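Local coordinates for electron transfer flavoprotein, alpha subunit (Thermotoga maritima, PDB 7KOE) that binds FAD and probably carries electrons between flavins as a subunit of a membrane-associated, electron-bifurcating flavoprotein complex, at residues K5-I11 with S39-L45; Y76-K82 with E107-V112; C124-D128 with V163-M168. Numbering follows the deposited sequence.

Contact 1: K5-I11 with S39-L45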
loop_
_atom_site.group_PDB
_atom_site.type_symbol
_atom_site.label_atom_id
_atom_site.label_comp_id
_atom_site.label_asym_id
_atom_site.label_seq_id
_atom_site.Cartn_x
_atom_site.Cartn_y
_atom_site.Cartn_z
ATOM N N LYS B 5 15.316 51.372 0.641
ATOM C CA LYS B 5 14.106 50.585 0.389
ATOM C C LYS B 5 13.023 51.526 -0.141
ATOM O O LYS B 5 12.185 52.062 0.585
ATOM C CB LYS B 5 13.658 49.850 1.644
ATOM C CG LYS B 5 14.574 48.705 2.033
ATOM C CD LYS B 5 14.052 47.965 3.249
ATOM C CE LYS B 5 15.017 46.870 3.672
ATOM N NZ LYS B 5 15.087 45.777 2.665
ATOM N N ILE B 6 13.072 51.719 -1.450
ATOM C CA ILE B 6 12.376 52.796 -2.137
ATOM C C ILE B 6 11.649 52.167 -3.323
ATOM O O ILE B 6 12.234 51.902 -4.372
ATOM C CB ILE B 6 13.373 53.895 -2.529
ATOM C CG1 ILE B 6 12.780 54.970 -3.436
ATOM C CG2 ILE B 6 14.736 53.340 -3.000
ATOM C CD1 ILE B 6 13.770 56.075 -3.642
ATOM N N ILE B 7 10.357 51.895 -3.170
ATOM C CA ILE B 7 9.692 51.058 -4.165
ATOM C C ILE B 7 9.128 51.944 -5.275
ATOM O O ILE B 7 8.574 53.017 -5.020
ATOM C CB ILE B 7 8.626 50.160 -3.518
ATOM C CG1 ILE B 7 7.506 50.948 -2.846
ATOM C CG2 ILE B 7 9.283 49.297 -2.455
ATOM C CD1 ILE B 7 6.470 50.064 -2.187
ATOM N N PHE B 8 9.336 51.526 -6.521
ATOM C CA PHE B 8 8.973 52.324 -7.683
ATOM C C PHE B 8 7.666 51.831 -8.283
ATOM O O PHE B 8 7.326 50.650 -8.192
ATOM C CB PHE B 8 10.059 52.261 -8.760
ATOM C CG PHE B 8 11.203 53.209 -8.549
ATOM C CD1 PHE B 8 11.334 53.935 -7.378
ATOM C CD2 PHE B 8 12.156 53.371 -9.539
ATOM C CE1 PHE B 8 12.395 54.799 -7.201
ATOM C CE2 PHE B 8 13.215 54.235 -9.372
ATOM C CZ PHE B 8 13.336 54.949 -8.202
ATOM N N VAL B 9 6.934 52.753 -8.900
ATOM C CA VAL B 9 5.751 52.442 -9.695
ATOM C C VAL B 9 5.811 53.315 -10.937
ATOM O O VAL B 9 5.892 54.542 -10.831
ATOM C CB VAL B 9 4.436 52.693 -8.928
ATOM C CG1 VAL B 9 3.258 52.716 -9.882
ATOM C CG2 VAL B 9 4.206 51.645 -7.859
ATOM N N LEU B 10 5.788 52.697 -12.113
ATOM C CA LEU B 10 5.802 53.448 -13.358
ATOM C C LEU B 10 4.386 53.886 -13.705
ATOM O O LEU B 10 3.428 53.131 -13.525
ATOM C CB LEU B 10 6.388 52.609 -14.493
ATOM C CG LEU B 10 7.015 53.320 -15.695
ATOM C CD1 LEU B 10 8.093 52.435 -16.260
ATOM C CD2 LEU B 10 6.010 53.651 -16.784
ATOM N N ILE B 11 4.263 55.113 -14.203
ATOM C CA ILE B 11 2.982 55.678 -14.604
ATOM C C ILE B 11 2.905 55.638 -16.123
ATOM O O ILE B 11 3.695 56.294 -16.812
ATOM C CB ILE B 11 2.781 57.108 -14.073
ATOM C CG1 ILE B 11 2.613 57.116 -12.550
ATOM C CG2 ILE B 11 1.562 57.751 -14.714
ATOM C CD1 ILE B 11 3.878 57.373 -11.764
ATOM N N SER B 39 9.869 52.070 4.216
ATOM C CA SER B 39 9.759 52.169 2.769
ATOM C C SER B 39 8.819 53.303 2.378
ATOM O O SER B 39 8.034 53.804 3.187
ATOM C CB SER B 39 9.277 50.851 2.160
ATOM O OG SER B 39 8.095 50.424 2.800
ATOM N N GLU B 40 8.907 53.698 1.107
ATOM C CA GLU B 40 8.112 54.782 0.548
ATOM C C GLU B 40 7.788 54.475 -0.908
ATOM O O GLU B 40 8.600 53.892 -1.629
ATOM C CB GLU B 40 8.853 56.118 0.655
ATOM C CG GLU B 40 10.327 56.019 0.294
ATOM C CD GLU B 40 10.978 57.370 0.101
ATOM O OE1 GLU B 40 12.067 57.602 0.665
ATOM O OE2 GLU B 40 10.400 58.202 -0.623
ATOM N N VAL B 41 6.599 54.887 -1.340
ATOM C CA VAL B 41 6.099 54.576 -2.677
ATOM C C VAL B 41 6.426 55.754 -3.587
ATOM O O VAL B 41 5.782 56.802 -3.528
ATOM C CB VAL B 41 4.598 54.288 -2.662
ATOM C CG1 VAL B 41 4.080 54.051 -4.074
ATOM C CG2 VAL B 41 4.302 53.111 -1.767
ATOM N N TRP B 42 7.416 55.578 -4.453
ATOM C CA TRP B 42 7.716 56.587 -5.453
ATOM C C TRP B 42 6.782 56.438 -6.650
ATOM O O TRP B 42 5.923 55.557 -6.704
ATOM C CB TRP B 42 9.171 56.485 -5.897
ATOM C CG TRP B 42 10.096 57.329 -5.108
ATOM C CD1 TRP B 42 10.050 57.558 -3.770
ATOM C CD2 TRP B 42 11.219 58.063 -5.605
ATOM N NE1 TRP B 42 11.077 58.387 -3.398
ATOM C CE2 TRP B 42 11.799 58.727 -4.510
ATOM C CE3 TRP B 42 11.782 58.235 -6.871
ATOM C CZ2 TRP B 42 12.930 59.524 -4.636
ATOM C CZ3 TRP B 42 12.900 59.035 -6.995
ATOM C CH2 TRP B 42 13.461 59.669 -5.885
ATOM N N GLY B 43 6.947 57.330 -7.618
ATOM C CA GLY B 43 6.295 57.193 -8.902
ATOM C C GLY B 43 7.169 57.754 -10.000
ATOM O O GLY B 43 7.554 58.923 -9.947
ATOM N N VAL B 44 7.498 56.944 -10.997
ATOM C CA VAL B 44 8.349 57.375 -12.100
ATOM C C VAL B 44 7.456 57.761 -13.265
ATOM O O VAL B 44 6.583 56.988 -13.672
ATOM C CB VAL B 44 9.345 56.278 -12.506
ATOM C CG1 VAL B 44 10.431 56.862 -13.385
ATOM C CG2 VAL B 44 9.947 55.645 -11.275
ATOM N N LEU B 45 7.670 58.956 -13.800
ATOM C CA LEU B 45 6.815 59.475 -14.852
ATOM C C LEU B 45 7.703 60.191 -15.855
ATOM O O LEU B 45 8.575 60.972 -15.464
ATOM C CB LEU B 45 5.752 60.411 -14.268
ATOM C CG LEU B 45 4.481 60.711 -15.060
ATOM C CD1 LEU B 45 3.360 61.008 -14.086
ATOM C CD2 LEU B 45 4.657 61.871 -16.006
#

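Contact 2: Y76-K82 with E107-V112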
loop_
_atom_site.group_PDB
_atom_site.type_symbol
_atom_site.label_atom_id
_atom_site.label_comp_id
_atom_site.label_asym_id
_atom_site.label_seq_id
_atom_site.Cartn_x
_atom_site.Cartn_y
_atom_site.Cartn_z
ATOM N N TYR B 76 5.400 56.847 -26.969
ATOM C CA TYR B 76 5.999 55.642 -26.411
ATOM C C TYR B 76 7.004 55.081 -27.406
ATOM O O TYR B 76 6.624 54.569 -28.463
ATOM C CB TYR B 76 4.947 54.594 -26.070
ATOM C CG TYR B 76 5.581 53.286 -25.666
ATOM C CD1 TYR B 76 6.289 53.182 -24.479
ATOM C CD2 TYR B 76 5.493 52.161 -26.479
ATOM C CE1 TYR B 76 6.880 51.997 -24.104
ATOM C CE2 TYR B 76 6.086 50.969 -26.111
ATOM C CZ TYR B 76 6.777 50.897 -24.922
ATOM O OH TYR B 76 7.365 49.717 -24.544
ATOM N N VAL B 77 8.284 55.188 -27.072
ATOM C CA VAL B 77 9.347 54.473 -27.759
ATOM C C VAL B 77 10.125 53.745 -26.677
ATOM O O VAL B 77 10.730 54.384 -25.807
ATOM C CB VAL B 77 10.260 55.399 -28.572
ATOM C CG1 VAL B 77 11.486 54.642 -29.045
ATOM C CG2 VAL B 77 9.512 55.966 -29.760
ATOM N N ASN B 78 10.096 52.411 -26.717
ATOM C CA ASN B 78 10.765 51.594 -25.713
ATOM C C ASN B 78 12.278 51.723 -25.773
ATOM O O ASN B 78 12.955 51.438 -24.781
ATOM C CB ASN B 78 10.374 50.136 -25.903
ATOM C CG ASN B 78 10.574 49.672 -27.328
ATOM O OD1 ASN B 78 9.703 49.853 -28.176
ATOM N ND2 ASN B 78 11.731 49.090 -27.606
ATOM N N TYR B 79 12.817 52.123 -26.922
ATOM C CA TYR B 79 14.244 52.389 -27.032
ATOM C C TYR B 79 14.643 53.603 -26.203
ATOM O O TYR B 79 15.726 53.630 -25.609
ATOM C CB TYR B 79 14.599 52.584 -28.503
ATOM C CG TYR B 79 15.988 53.091 -28.759
ATOM C CD1 TYR B 79 17.097 52.415 -28.266
ATOM C CD2 TYR B 79 16.193 54.235 -29.516
ATOM C CE1 TYR B 79 18.375 52.877 -28.507
ATOM C CE2 TYR B 79 17.465 54.704 -29.765
ATOM C CZ TYR B 79 18.553 54.019 -29.259
ATOM O OH TYR B 79 19.827 54.477 -29.499
ATOM N N LEU B 80 13.770 54.610 -26.135
ATOM C CA LEU B 80 14.070 55.819 -25.380
ATOM C C LEU B 80 13.729 55.676 -23.905
ATOM O O LEU B 80 14.428 56.242 -23.059
ATOM C CB LEU B 80 13.311 57.004 -25.969
ATOM C CG LEU B 80 13.632 57.333 -27.423
ATOM C CD1 LEU B 80 12.673 58.382 -27.950
ATOM C CD2 LEU B 80 15.068 57.801 -27.548
ATOM N N TYR B 81 12.658 54.946 -23.584
ATOM C CA TYR B 81 12.271 54.749 -22.191
ATOM C C TYR B 81 13.298 53.914 -21.442
ATOM O O TYR B 81 13.581 54.180 -20.270
ATOM C CB TYR B 81 10.908 54.074 -22.116
ATOM C CG TYR B 81 9.722 55.002 -22.104
ATOM C CD1 TYR B 81 9.414 55.781 -23.206
ATOM C CD2 TYR B 81 8.893 55.075 -20.996
ATOM C CE1 TYR B 81 8.320 56.617 -23.200
ATOM C CE2 TYR B 81 7.795 55.902 -20.980
ATOM C CZ TYR B 81 7.515 56.673 -22.084
ATOM O OH TYR B 81 6.423 57.505 -22.068
ATOM N N LYS B 82 13.860 52.898 -22.101
ATOM C CA LYS B 82 14.843 52.030 -21.461
ATOM C C LYS B 82 16.140 52.771 -21.167
ATOM O O LYS B 82 16.814 52.465 -20.178
ATOM C CB LYS B 82 15.107 50.813 -22.348
ATOM C CG LYS B 82 15.976 49.725 -21.738
ATOM C CD LYS B 82 17.352 49.703 -22.381
ATOM C CE LYS B 82 17.268 49.371 -23.856
ATOM N NZ LYS B 82 18.609 49.370 -24.495
ATOM N N GLU B 107 6.515 45.006 -22.662
ATOM C CA GLU B 107 7.636 45.156 -23.581
ATOM C C GLU B 107 8.750 45.985 -22.954
ATOM O O GLU B 107 9.935 45.683 -23.139
ATOM C CB GLU B 107 7.137 45.778 -24.886
ATOM C CG GLU B 107 8.131 46.631 -25.636
ATOM C CD GLU B 107 7.613 47.069 -26.981
ATOM O OE1 GLU B 107 6.382 47.181 -27.138
ATOM O OE2 GLU B 107 8.435 47.292 -27.887
ATOM N N LEU B 108 8.386 47.007 -22.177
ATOM C CA LEU B 108 9.378 47.874 -21.548
ATOM C C LEU B 108 10.114 47.160 -20.426
ATOM O O LEU B 108 11.327 47.334 -20.270
ATOM C CB LEU B 108 8.697 49.124 -21.005
ATOM C CG LEU B 108 9.456 50.400 -20.671
ATOM C CD1 LEU B 108 8.507 51.528 -20.913
ATOM C CD2 LEU B 108 9.894 50.414 -19.229
ATOM N N ALA B 109 9.389 46.387 -19.617
ATOM C CA ALA B 109 9.993 45.739 -18.461
ATOM C C ALA B 109 10.995 44.673 -18.869
ATOM O O ALA B 109 11.981 44.453 -18.160
ATOM C CB ALA B 109 8.910 45.131 -17.579
ATOM N N GLY B 110 10.760 44.007 -20.000
ATOM C CA GLY B 110 11.723 43.044 -20.497
ATOM C C GLY B 110 13.023 43.680 -20.942
ATOM O O GLY B 110 14.090 43.089 -20.770
ATOM N N MET B 111 12.957 44.887 -21.508
ATOM C CA MET B 111 14.178 45.584 -21.894
ATOM C C MET B 111 14.913 46.136 -20.685
ATOM O O MET B 111 16.146 46.213 -20.692
ATOM C CB MET B 111 13.864 46.729 -22.854
ATOM C CG MET B 111 13.024 46.355 -24.043
ATOM S SD MET B 111 13.023 47.667 -25.270
ATOM C CE MET B 111 14.684 47.516 -25.917
ATOM N N VAL B 112 14.177 46.531 -19.650
ATOM C CA VAL B 112 14.784 47.186 -18.500
ATOM C C VAL B 112 15.494 46.170 -17.617
ATOM O O VAL B 112 16.643 46.380 -17.212
ATOM C CB VAL B 112 13.713 47.982 -17.729
ATOM C CG1 VAL B 112 14.161 48.304 -16.322
ATOM C CG2 VAL B 112 13.395 49.263 -18.467
#

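Contact 3: C124-D128 with V163-M168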
loop_
_atom_site.group_PDB
_atom_site.type_symbol
_atom_site.label_atom_id
_atom_site.label_comp_id
_atom_site.label_asym_id
_atom_site.label_seq_id
_atom_site.Cartn_x
_atom_site.Cartn_y
_atom_site.Cartn_z
ATOM N N CYS B 124 1.689 39.723 -13.085
ATOM C CA CYS B 124 1.459 39.216 -11.745
ATOM C C CYS B 124 0.058 39.566 -11.267
ATOM O O CYS B 124 -0.557 40.534 -11.714
ATOM C CB CYS B 124 2.489 39.774 -10.770
ATOM S SG CYS B 124 4.181 39.470 -11.252
ATOM N N THR B 125 -0.451 38.745 -10.353
ATOM C CA THR B 125 -1.768 38.949 -9.771
ATOM C C THR B 125 -1.779 38.843 -8.254
ATOM O O THR B 125 -2.835 39.046 -7.646
ATOM C CB THR B 125 -2.773 37.932 -10.336
ATOM O OG1 THR B 125 -2.201 36.621 -10.291
ATOM C CG2 THR B 125 -3.160 38.271 -11.762
ATOM N N GLY B 126 -0.651 38.523 -7.631
ATOM C CA GLY B 126 -0.646 38.145 -6.232
ATOM C C GLY B 126 0.485 38.712 -5.403
ATOM O O GLY B 126 1.046 37.985 -4.575
ATOM N N LEU B 127 0.864 39.967 -5.658
ATOM C CA LEU B 127 1.964 40.613 -4.944
ATOM C C LEU B 127 1.718 40.656 -3.441
ATOM O O LEU B 127 0.642 41.049 -2.982
ATOM C CB LEU B 127 2.165 42.033 -5.463
ATOM C CG LEU B 127 2.595 42.238 -6.908
ATOM C CD1 LEU B 127 2.854 43.703 -7.125
ATOM C CD2 LEU B 127 3.834 41.432 -7.203
ATOM N N ASP B 128 2.725 40.237 -2.680
ATOM C CA ASP B 128 2.654 40.184 -1.229
ATOM C C ASP B 128 4.073 40.126 -0.691
ATOM O O ASP B 128 4.983 39.635 -1.363
ATOM C CB ASP B 128 1.850 38.973 -0.745
ATOM C CG ASP B 128 1.021 39.278 0.485
ATOM O OD1 ASP B 128 1.095 40.419 0.988
ATOM O OD2 ASP B 128 0.295 38.375 0.951
ATOM N N VAL B 163 2.652 43.806 -13.463
ATOM C CA VAL B 163 1.419 43.437 -12.777
ATOM C C VAL B 163 0.242 43.600 -13.723
ATOM O O VAL B 163 0.148 44.598 -14.445
ATOM C CB VAL B 163 1.216 44.282 -11.506
ATOM C CG1 VAL B 163 0.154 43.673 -10.614
ATOM C CG2 VAL B 163 2.514 44.439 -10.753
ATOM N N ARG B 164 -0.666 42.628 -13.692
ATOM C CA ARG B 164 -1.812 42.606 -14.593
ATOM C C ARG B 164 -2.779 43.736 -14.260
ATOM O O ARG B 164 -3.104 43.938 -13.085
ATOM C CB ARG B 164 -2.515 41.254 -14.496
ATOM C CG ARG B 164 -3.922 41.231 -15.056
ATOM C CD ARG B 164 -4.588 39.897 -14.810
ATOM N NE ARG B 164 -4.074 38.867 -15.704
ATOM C CZ ARG B 164 -4.415 37.586 -15.641
ATOM N NH1 ARG B 164 -5.269 37.167 -14.720
ATOM N NH2 ARG B 164 -3.897 36.724 -16.501
ATOM N N PRO B 165 -3.243 44.500 -15.252
ATOM C CA PRO B 165 -4.167 45.609 -14.978
ATOM C C PRO B 165 -5.539 45.102 -14.564
ATOM O O PRO B 165 -6.211 44.396 -15.319
ATOM C CB PRO B 165 -4.222 46.360 -16.314
ATOM C CG PRO B 165 -3.012 45.911 -17.062
ATOM C CD PRO B 165 -2.818 44.489 -16.658
ATOM N N GLY B 166 -5.952 45.466 -13.353
ATOM C CA GLY B 166 -7.275 45.163 -12.846
ATOM C C GLY B 166 -7.301 44.281 -11.618
ATOM O O GLY B 166 -8.336 44.213 -10.942
ATOM N N VAL B 167 -6.203 43.595 -11.300
ATOM C CA VAL B 167 -6.212 42.699 -10.151
ATOM C C VAL B 167 -6.000 43.460 -8.845
ATOM O O VAL B 167 -6.437 42.997 -7.783
ATOM C CB VAL B 167 -5.177 41.579 -10.375
ATOM C CG1 VAL B 167 -3.746 42.099 -10.269
ATOM C CG2 VAL B 167 -5.425 40.401 -9.438
ATOM N N MET B 168 -5.396 44.641 -8.895
ATOM C CA MET B 168 -5.241 45.470 -7.713
ATOM C C MET B 168 -6.417 46.435 -7.603
ATOM O O MET B 168 -7.259 46.528 -8.496
ATOM C CB MET B 168 -3.910 46.213 -7.760
ATOM C CG MET B 168 -2.724 45.287 -7.938
ATOM S SD MET B 168 -2.906 43.784 -6.957
ATOM C CE MET B 168 -1.340 42.978 -7.264
#

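Contact 1: K5-I11 with S39-L45
Segments 5-11 and 39-45 run side by side in the same direction, their end-to-end vectors 27° apart and their residues paired one to one from Lys5 with Ser39 to Ile11 with Leu45. Lys5 opens the pairing through its carbonyl, with Lys5 O 3.3 Å from Ser39 CA in a CA-H...O contact. Ile6 lays its CD1 over the face of the Trp42 five-membered ring, 3.6 Å from the centroid, a CH-pi contact. Ile7 bonds twice, Ile7 N to Glu40 O at 3.1 Å and Ile7 O from Trp42 N at 2.9 Å, so its backbone brackets Val41 as a parallel bridge requires. The rings of Phe8 and Trp42 (six-membered) are nearly parallel (14°) but offset, centroids 5.5 Å apart, with little overlap; Val44 CG2 sits over the Phe8 face. Val9 O then accepts from Val44 N (2.9 Å), and Ile11 N donates to Val44 O (3.0 Å), resuming the pairing beyond Gly43. The segments lie on strands 6-9 and 40-46, inner strands of the parallel sheet. Strand 97-100 lies beside 5-11 and strand 65-69 beside 39-45, while helix 21-33, joining the two in a beta-alpha-beta crossover, packs on Ile7, Val41 and Ile11.

Contact 2: Y76-K82 with E107-V112
Met111, Lys82 and Leu108 bury the largest areas where helix 78-82 meets helix 107-112, whose axes approach to 9.6 Å at a crossing angle of -48°. Met111 reaches toward the other helix with its thioether: Asn78 ND2 lies 3.0 Å from Met111 SD, a weak hydrogen bond at 144°. Lys82 contributes its aliphatic part, as Lys82 CG is 3.7 Å from Met111 O and Lys82 CE is 3.8 Å from Met111 CE; Lys82 CG also comes within 4.2 Å of Val112 CG2. Leu108 CD1 touches two tyrosines, 3.6 Å from Tyr76 CE1, at the edge of that ring and near its plane, and 3.6 Å from Tyr81 CD2. Beside this apolar patch, Asn78 OD1 and Glu107 OE2 are 2.9 Å apart, two acceptors not hydrogen-bonded to each other. Both meet Arg176 of a neighbouring electron transfer flavoprotein chain, which forms a salt bridge with Glu107 OE2 and a hydrogen bond with Asn78 OD1, so the helix pair is also part of a subunit interface. Leu108 and Ala109 rest on Ile99 of strand 97-100, and strands 65-69 and 97-100 respectively precede the two helices in sequence. Helices that follow parallel strands and pack side by side, here with 107-112 resting on the sheet, are characteristic of the Rossmann-like alpha/beta fold of the HUP clan.

Contact 3: C124-D128 with V163-M168
A single parallel bridge joins the two backbones, pairing Cys124 with Val163 at a CA-CA separation of 4.3 Å. Its bond across the segments is nearly straight: Arg164 N donates to Cys124 O over 2.9 Å at 174°, and Cys124 also bonds through its backbone to Thr162, so its partners flank Val163. Beyond the bridge both chains leave regular strand structure. Segment 163-168 folds back in a type II beta turn from Arg164 to Val167, where Gly166 has phi/psi of 118/-16, a conformation in which a CB would be jammed against the preceding carbonyl oxygen. The turn brings Val167 back to Thr125, with their CA atoms 5.8 Å apart.

These are the C-terminal ends of neighbouring strands 120-124 and 160-163 in the parallel sheet of the Rossmann-like domain, the end of the sheet at which this fold commonly places ligand-binding loops. Consistently, the Cys124 side chain is about 7 Å from a bound FAD, whose pocket includes Leu120 and Thr121.

Among the side chains, Val167 CG2 approaches Thr125 O (3.4 Å) and Thr125 CB (3.7 Å). Thr125 CG2 also packs on Arg164 CD at 3.7 Å, while Thr125 OG1 hydrogen-bonds Thr139 O. The guanidinium of Arg164 extends to Asp123 and Glu289 through salt bridges; Glu289 falls in sequence between strands 271-275 and 293-296 of the second parallel sheet. Leu127 points toward the other segment, with CD1 3.7 Å from Val163 CG2 and CG 4.0 Å from Met168 CE.

Overall arrangement
All three contacts belong to the domain built on the larger parallel sheet. Contact 1 supplies two of its inner strands, and contact 2 lies against it, their centres 17 Å apart: Leu10 CD1 of contact 1 meets Leu108 CD2 of contact 2 at 4.0 Å. Contact 3 touches neither, its nearest atoms being about 8 Å from each, with centres 16 Å from contact 1 and 21 Å from contact 2. Strand 97-100 borders 5-11, packs through Ile99 against Leu108 and Ala109, and pairs with Val163, and so links all three. Contact 3 comes closer to bound FAD, about 7 Å from the Cys124 side chain against about 11 Å from that of Glu107 in contact 2.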